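Local coordinates for 11S globulin (Wrightia tinctoria, PDB 5WXU), which binds and sequesters the plant hormone auxin and, as a member of the 11S globulin family, probably serves as a seed storage protein, at the interface of chains A and B and the interface of chains A and C. Sequence-based numbering; all coordinates share one arbitrary frame. Chains: chain A/B/C, 11S globulin.

Contact 1: the interface of chains A and B. Residues chain A 368-373, 391-393; chain B 198, 200, 221-223, 225, 228.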
# COMPACT_ATOMS: atom_id res chain seq x y z
N GLY A 368 -18.33 31.16 9.33
CA GLY A 368 -17.51 32.16 8.63
C GLY A 368 -16.74 31.57 7.46
O GLY A 368 -16.35 30.40 7.48
N GLY A 369 -16.43 32.45 6.50
CA GLY A 369 -15.78 32.13 5.26
C GLY A 369 -14.66 33.09 4.93
O GLY A 369 -13.87 33.39 5.80
N SER A 370 -14.65 33.57 3.69
CA SER A 370 -13.61 34.44 3.16
C SER A 370 -13.88 35.94 3.31
O SER A 370 -12.99 36.73 3.09
CB SER A 370 -13.39 34.12 1.68
OG SER A 370 -13.01 32.75 1.53
N SER A 371 -15.14 36.30 3.59
CA SER A 371 -15.59 37.70 3.78
C SER A 371 -15.56 38.08 5.27
O SER A 371 -15.80 37.24 6.15
CB SER A 371 -17.00 37.92 3.17
OG SER A 371 -17.79 36.73 2.96
N LYS A 372 -15.34 39.37 5.56
CA LYS A 372 -15.40 39.89 6.93
C LYS A 372 -16.82 39.67 7.49
O LYS A 372 -16.98 39.66 8.72
CB LYS A 372 -15.07 41.39 6.92
CG LYS A 372 -14.90 42.02 8.29
CD LYS A 372 -14.08 43.32 8.26
CE LYS A 372 -13.84 43.93 9.66
NZ LYS A 372 -12.83 45.04 9.67
N SER A 373 -17.82 39.53 6.60
CA SER A 373 -19.23 39.23 7.03
C SER A 373 -19.60 37.74 7.12
O SER A 373 -19.23 36.96 6.27
CB SER A 373 -20.22 39.85 6.05
OG SER A 373 -19.72 41.07 5.60
N ASN A 391 -12.75 24.13 5.21
CA ASN A 391 -12.03 25.28 5.81
C ASN A 391 -12.86 26.45 6.31
O ASN A 391 -12.28 27.28 7.05
CB ASN A 391 -10.96 25.86 4.82
CG ASN A 391 -9.78 24.94 4.63
OD1 ASN A 391 -9.56 23.92 5.36
ND2 ASN A 391 -8.97 25.35 3.76
N TYR A 392 -14.16 26.47 6.08
CA TYR A 392 -15.03 27.45 6.75
C TYR A 392 -15.08 27.17 8.22
O TYR A 392 -15.24 26.04 8.66
CB TYR A 392 -16.48 27.42 6.19
CG TYR A 392 -16.69 28.08 4.80
CD1 TYR A 392 -15.89 27.77 3.71
CD2 TYR A 392 -17.68 29.01 4.59
CE1 TYR A 392 -16.08 28.38 2.46
CE2 TYR A 392 -17.87 29.63 3.33
CZ TYR A 392 -17.08 29.31 2.27
OH TYR A 392 -17.27 29.92 1.07
N VAL A 393 -15.03 28.26 9.03
CA VAL A 393 -15.07 28.11 10.46
C VAL A 393 -16.50 28.04 10.95
O VAL A 393 -17.36 28.77 10.44
CB VAL A 393 -14.37 29.27 11.09
CG1 VAL A 393 -14.65 29.33 12.60
CG2 VAL A 393 -12.85 29.12 10.83
N ARG B 198 -7.64 30.37 -1.03
CA ARG B 198 -8.07 31.01 0.18
C ARG B 198 -6.96 31.14 1.15
O ARG B 198 -6.14 30.20 1.34
CB ARG B 198 -9.17 30.22 0.91
CG ARG B 198 -10.57 30.30 0.35
CD ARG B 198 -10.79 29.46 -0.83
NE ARG B 198 -12.21 29.33 -1.20
CZ ARG B 198 -12.56 28.92 -2.39
NH1 ARG B 198 -11.64 28.62 -3.27
NH2 ARG B 198 -13.83 28.85 -2.72
N TYR B 200 -6.71 32.06 5.10
CA TYR B 200 -7.51 32.23 6.29
C TYR B 200 -6.55 32.51 7.41
O TYR B 200 -5.84 31.65 7.84
CB TYR B 200 -8.41 31.01 6.55
CG TYR B 200 -9.66 30.96 5.63
CD1 TYR B 200 -9.86 31.89 4.57
CD2 TYR B 200 -10.64 30.04 5.81
CE1 TYR B 200 -10.96 31.81 3.73
CE2 TYR B 200 -11.73 29.93 4.95
CZ TYR B 200 -11.93 30.82 3.93
OH TYR B 200 -13.09 30.75 3.13
N LEU B 221 -9.25 36.12 -1.76
CA LEU B 221 -9.94 35.53 -0.65
C LEU B 221 -8.94 35.48 0.48
O LEU B 221 -8.17 34.54 0.58
CB LEU B 221 -10.46 34.15 -1.06
CG LEU B 221 -11.43 34.10 -2.27
CD1 LEU B 221 -11.80 32.64 -2.66
CD2 LEU B 221 -12.69 34.93 -2.04
N TRP B 222 -8.91 36.54 1.28
CA TRP B 222 -7.90 36.75 2.27
C TRP B 222 -8.60 37.41 3.44
O TRP B 222 -9.13 38.50 3.31
CB TRP B 222 -6.79 37.63 1.66
CG TRP B 222 -5.60 37.89 2.45
CD1 TRP B 222 -5.57 38.18 3.80
CD2 TRP B 222 -4.22 37.99 2.00
NE1 TRP B 222 -4.26 38.43 4.20
CE2 TRP B 222 -3.43 38.37 3.11
CE3 TRP B 222 -3.60 37.87 0.73
CZ2 TRP B 222 -2.03 38.51 3.04
CZ3 TRP B 222 -2.16 38.06 0.65
CH2 TRP B 222 -1.41 38.36 1.81
N ASN B 223 -8.61 36.78 4.59
CA ASN B 223 -9.49 37.22 5.64
C ASN B 223 -9.00 36.78 7.03
O ASN B 223 -8.42 35.70 7.19
CB ASN B 223 -10.81 36.43 5.35
CG ASN B 223 -11.96 36.82 6.21
OD1 ASN B 223 -12.25 38.03 6.37
ND2 ASN B 223 -12.69 35.81 6.78
N VAL B 225 -10.20 35.16 10.08
CA VAL B 225 -11.37 34.27 10.32
C VAL B 225 -12.23 34.56 11.52
O VAL B 225 -13.37 34.04 11.59
CB VAL B 225 -10.96 32.73 10.41
CG1 VAL B 225 -10.31 32.31 9.16
CG2 VAL B 225 -10.19 32.34 11.61
N PRO B 228 -15.76 37.35 10.85
CA PRO B 228 -17.19 37.05 10.51
C PRO B 228 -17.98 36.34 11.56
O PRO B 228 -18.99 35.75 11.25
CB PRO B 228 -17.07 36.21 9.24
CG PRO B 228 -15.70 35.61 9.29
CD PRO B 228 -14.83 36.66 9.92
O HOH W 1 -14.48 29.75 0.15

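Contact 2: the interface of chains A and B. Residues chain A 40-42, 45; chain B 33, 194, 196, 219, 221.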
# COMPACT_ATOMS: atom_id res chain seq x y z
N GLY A 40 -11.08 34.52 -6.31
CA GLY A 40 -12.31 35.18 -6.70
C GLY A 40 -13.43 34.17 -6.79
O GLY A 40 -13.47 33.21 -6.01
N ILE A 41 -14.33 34.37 -7.75
CA ILE A 41 -15.53 33.52 -7.87
C ILE A 41 -15.11 32.11 -8.26
O ILE A 41 -14.20 31.87 -9.08
CB ILE A 41 -16.65 34.08 -8.85
CG1 ILE A 41 -18.05 33.60 -8.40
CG2 ILE A 41 -16.37 33.76 -10.35
CD1 ILE A 41 -18.46 34.07 -7.01
N GLY A 42 -15.83 31.19 -7.68
CA GLY A 42 -15.66 29.80 -7.90
C GLY A 42 -16.90 29.15 -7.36
O GLY A 42 -17.63 29.75 -6.57
N ASP A 45 -17.08 29.34 -3.65
CA ASP A 45 -16.88 30.68 -3.04
C ASP A 45 -18.23 31.23 -2.57
O ASP A 45 -18.86 32.05 -3.21
CB ASP A 45 -16.24 31.65 -4.03
CG ASP A 45 -15.93 33.03 -3.37
OD1 ASP A 45 -15.90 33.09 -2.14
OD2 ASP A 45 -15.64 33.96 -4.13
N GLN B 33 -11.33 28.72 -13.95
CA GLN B 33 -12.15 29.88 -14.41
C GLN B 33 -12.56 29.85 -15.85
O GLN B 33 -13.75 29.88 -16.15
CB GLN B 33 -11.41 31.21 -14.10
CG GLN B 33 -11.85 31.87 -12.78
CD GLN B 33 -10.74 32.64 -12.05
OE1 GLN B 33 -10.72 32.69 -10.81
NE2 GLN B 33 -9.82 33.24 -12.81
N ASP B 194 -12.64 24.95 -4.95
CA ASP B 194 -12.60 25.23 -6.37
C ASP B 194 -11.19 25.82 -6.61
O ASP B 194 -10.36 25.96 -5.67
CB ASP B 194 -13.72 26.21 -6.74
CG ASP B 194 -13.66 27.50 -5.87
OD1 ASP B 194 -12.61 28.15 -5.81
OD2 ASP B 194 -14.65 27.83 -5.17
N ASN B 196 -9.22 28.31 -6.72
CA ASN B 196 -8.89 29.67 -6.25
C ASN B 196 -8.31 29.51 -4.87
O ASN B 196 -8.81 28.70 -4.08
CB ASN B 196 -10.12 30.58 -6.18
CG ASN B 196 -10.79 30.76 -7.53
OD1 ASN B 196 -11.80 30.06 -7.85
ND2 ASN B 196 -10.19 31.60 -8.37
N ASN B 219 -9.20 39.34 -7.44
CA ASN B 219 -10.01 39.42 -6.24
C ASN B 219 -9.68 38.32 -5.20
O ASN B 219 -9.93 37.12 -5.42
CB ASN B 219 -11.48 39.41 -6.58
CG ASN B 219 -12.31 39.88 -5.42
OD1 ASN B 219 -12.42 39.17 -4.42
ND2 ASN B 219 -12.86 41.10 -5.53
N LEU B 221 -9.25 36.12 -1.76
CA LEU B 221 -9.94 35.53 -0.65
C LEU B 221 -8.94 35.48 0.48
O LEU B 221 -8.17 34.54 0.58
CB LEU B 221 -10.46 34.15 -1.06
CG LEU B 221 -11.43 34.10 -2.27
CD1 LEU B 221 -11.80 32.64 -2.66
CD2 LEU B 221 -12.69 34.93 -2.04
O HOH W 2 -12.87 29.32 -10.44

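Contact 3: the interface of chains A and C. Residues chain A 303-306, 317, 322; chain C 123-124, 150, 292, 294.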
# COMPACT_ATOMS: atom_id res chain seq x y z
N GLU A 303 -22.60 4.82 24.56
CA GLU A 303 -21.43 4.01 24.89
C GLU A 303 -20.47 3.88 23.70
O GLU A 303 -19.32 3.52 23.89
CB GLU A 303 -21.89 2.66 25.56
CG GLU A 303 -22.01 1.39 24.68
CD GLU A 303 -22.55 0.14 25.44
OE1 GLU A 303 -23.04 0.26 26.61
OE2 GLU A 303 -22.48 -0.98 24.89
N ARG A 304 -20.92 4.21 22.49
CA ARG A 304 -20.12 4.16 21.23
C ARG A 304 -19.35 5.52 21.08
O ARG A 304 -18.57 5.72 20.17
CB ARG A 304 -21.06 3.90 20.02
CG ARG A 304 -20.50 4.12 18.62
CD ARG A 304 -19.30 3.18 18.36
NE ARG A 304 -18.77 3.36 17.02
CZ ARG A 304 -18.11 4.46 16.61
NH1 ARG A 304 -17.78 5.43 17.43
NH2 ARG A 304 -17.72 4.55 15.33
N ALA A 305 -19.52 6.43 22.02
CA ALA A 305 -18.91 7.71 21.96
C ALA A 305 -17.42 7.58 21.94
O ALA A 305 -16.84 6.73 22.66
CB ALA A 305 -19.31 8.47 23.24
N ASP A 306 -16.81 8.44 21.18
CA ASP A 306 -15.34 8.55 21.12
C ASP A 306 -14.86 9.78 21.93
O ASP A 306 -13.75 9.78 22.42
CB ASP A 306 -14.93 8.66 19.69
CG ASP A 306 -15.24 7.37 18.91
OD1 ASP A 306 -14.87 6.24 19.39
OD2 ASP A 306 -15.89 7.50 17.84
N THR A 317 -17.56 9.04 16.05
CA THR A 317 -17.00 9.26 14.72
C THR A 317 -16.93 7.92 14.01
O THR A 317 -16.82 6.89 14.65
CB THR A 317 -15.59 9.90 14.74
OG1 THR A 317 -14.72 9.05 15.44
CG2 THR A 317 -15.62 11.21 15.46
N ASN A 322 -12.60 2.43 11.77
CA ASN A 322 -13.83 1.80 12.34
C ASN A 322 -14.53 0.84 11.33
O ASN A 322 -14.93 -0.31 11.72
CB ASN A 322 -14.83 2.90 12.84
CG ASN A 322 -14.20 4.04 13.67
OD1 ASN A 322 -14.47 5.28 13.50
ND2 ASN A 322 -13.31 3.63 14.58
N THR C 123 -10.09 11.68 26.18
CA THR C 123 -11.36 12.22 25.68
C THR C 123 -12.64 11.82 26.37
O THR C 123 -13.70 12.27 25.93
CB THR C 123 -11.51 11.92 24.18
OG1 THR C 123 -11.71 10.50 24.04
CG2 THR C 123 -10.28 12.34 23.42
N PHE C 124 -12.60 11.07 27.48
CA PHE C 124 -13.75 10.81 28.35
C PHE C 124 -13.47 11.69 29.58
O PHE C 124 -12.53 11.48 30.30
CB PHE C 124 -13.87 9.35 28.73
CG PHE C 124 -14.65 8.52 27.78
CD1 PHE C 124 -14.65 8.81 26.43
CD2 PHE C 124 -15.46 7.50 28.22
CE1 PHE C 124 -15.41 8.04 25.54
CE2 PHE C 124 -16.23 6.76 27.37
CZ PHE C 124 -16.21 7.04 26.00
N LYS C 150 -11.02 6.41 26.32
CA LYS C 150 -12.26 5.71 26.06
C LYS C 150 -12.30 4.40 26.78
O LYS C 150 -11.32 3.66 26.80
CB LYS C 150 -12.41 5.45 24.55
CG LYS C 150 -13.62 4.59 24.20
CD LYS C 150 -13.98 4.64 22.72
CE LYS C 150 -15.37 4.05 22.52
NZ LYS C 150 -15.92 4.36 21.18
N THR C 292 -9.23 6.58 17.81
CA THR C 292 -10.61 5.94 17.84
C THR C 292 -10.82 4.57 17.30
O THR C 292 -12.00 4.17 17.12
CB THR C 292 -11.67 6.76 16.99
OG1 THR C 292 -11.49 6.64 15.51
CG2 THR C 292 -11.62 8.13 17.55
N ARG C 294 -11.43 1.04 16.07
CA ARG C 294 -12.32 0.01 16.55
C ARG C 294 -11.47 -1.16 16.98
O ARG C 294 -10.52 -1.61 16.34
CB ARG C 294 -13.34 -0.44 15.51
CG ARG C 294 -14.36 -1.42 16.05
CD ARG C 294 -15.71 -1.37 15.34
NE ARG C 294 -16.67 -2.17 16.09
CZ ARG C 294 -17.80 -1.76 16.67
NH1 ARG C 294 -18.26 -0.49 16.60
NH2 ARG C 294 -18.52 -2.67 17.31
O HOH W 3 -14.65 4.21 17.53

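Contact 1: the interface of chains A and B
Between neighbouring cupin subunits of this hexameric 11S globulin, the loop that follows strand 362-368 of chain A is laid against strands 198-201 and 221-224 of chain B. A:Ser370, in this loop, and B:Tyr200 lose the most surface here. The serine OG, anti to its own carbonyl carbon (chi1 -59°), lies in the plane of the tyrosine ring at its edge and shares a 2.6 Å hydrogen bond with the phenol OH of B:Tyr200, its direction not settled. At the ring's opposite edge, also in plane, the carbonyl O of A:Asn391 stands 3.4 Å from CE2 of B:Tyr200, while the carbonyl of A:Gly369 rests over the rim of one face. A phenylalanine in place of B:Tyr200 would lose the hydroxyl and would probably leave A:Ser370 OG without this bond and the loop less firmly fixed. CD2 of B:Leu221 packs 3.9 Å from CB of A:Ser370. B:Asn223, its CG anti to the backbone N (chi1 -173°), offers ND2 in a weak, bent hydrogen bond to the carbonyl O of A:Gly369. Water 1, in plane at the guanidinium edge of B:Arg198, joins its NE (2.7 Å) to the phenol OH of A:Tyr392 (2.9 Å).

Contact 2: the interface of chains A and B
An irregular stretch of chain A, with A:Gly40 at psi -144° and A:Gly42 nearly extended, runs past loop residues of chain B and the start of strand 221-224. Backbone meets backbone where the N of A:Gly40 donates to the carbonyl O of B:Asn219 at 3.0 Å, almost along the C=O axis, although B:Asn219 is poorly ordered. Beside it, the carboxylate of A:Asp45, its CG anti to the backbone N (chi1 -176°), meets B:Leu221 tip to tip. Methyl CD2 of the leucine stands 3.7 Å from OD1 of A:Asp45 and as far from OD2, so an apolar tip fronts both acid oxygens. B:Asn196 turns its amide so that OD1 faces the carbonyl of the poorly ordered A:Ile41; as two acceptors they do not bond directly, and water 2 joins them, 2.9 Å from OD1 of B:Asn196 and 3.2 Å from O of A:Ile41. That amide is probably steadied from within chain B, where ND2 donates in its own plane, though from above the carbonyl plane of the poorly ordered B:Gln33, to OE1 at 2.7 Å. B:Asp194 sets CG between its backbone N and carbonyl carbon (chi1 54°), 3.7 Å from CA of A:Gly42. The patch thus adds a light, partly hydrated attachment between neighbours within the hexamer.

Contact 3: the interface of chains A and C
A:Asp306 and C:Lys150 bury equal surface, more than any other residue of this patch between two cupin subunits, and C:Thr292 follows them. The lysine reaches across fully extended, CG anti to the backbone N (chi1 174°), and its tip passes obliquely beside the aspartate. Its NZ forms a salt bridge of 2.8 Å to OD1 of A:Asp306, arriving from above the carboxylate plane, with weaker bonds to the carbonyls of A:Arg304 and A:Ala305. The other oxygen, OD2, is gripped from within chain A by A:Arg304 NH1, by the hydroxyl of A:Thr317 and, on its anti lone pair, by the backbone N of A:Thr317 at 2.9 Å. A:Arg304 is itself steadied by a nearly straight bond from NH2 to the A:Thr317 carbonyl (2.6 Å, 164° at H). So many donors would be expected to keep the acid ionised. C:Phe124 lays one face over CA of C:Lys150, and OG1 of C:Thr123 donates in the carbonyl plane to O of A:Asp306 at 2.7 Å. C:Thr292 crosses the aspartate at about a right angle; its carbonyl O accepts from ND2 of A:Asn322 at 2.9 Å, bent and from above the carbonyl plane, and is linked through water 3 to A:Asp306 OD1. Repeated by the two-fold, this charged clasp fastens chains A and C together within the hexamer.

Contacts 1 and 2 belong to one interface: their C-alpha centres lie about 12 Å apart, and B:Leu221, at the head of strand 221-224, serves both, so several separate stretches of chain A are held by neighbouring parts of chain B. Contact 3 lies on another border of chain A, its C-alpha centre about 31 Å from that of contact 1 and about 38 Å from that of contact 2. The A–B interface is not an exact two-fold, whereas the A–C interface is two-fold symmetric. Chain A therefore uses different surfaces toward two neighbours, which fits its place in a hexamer.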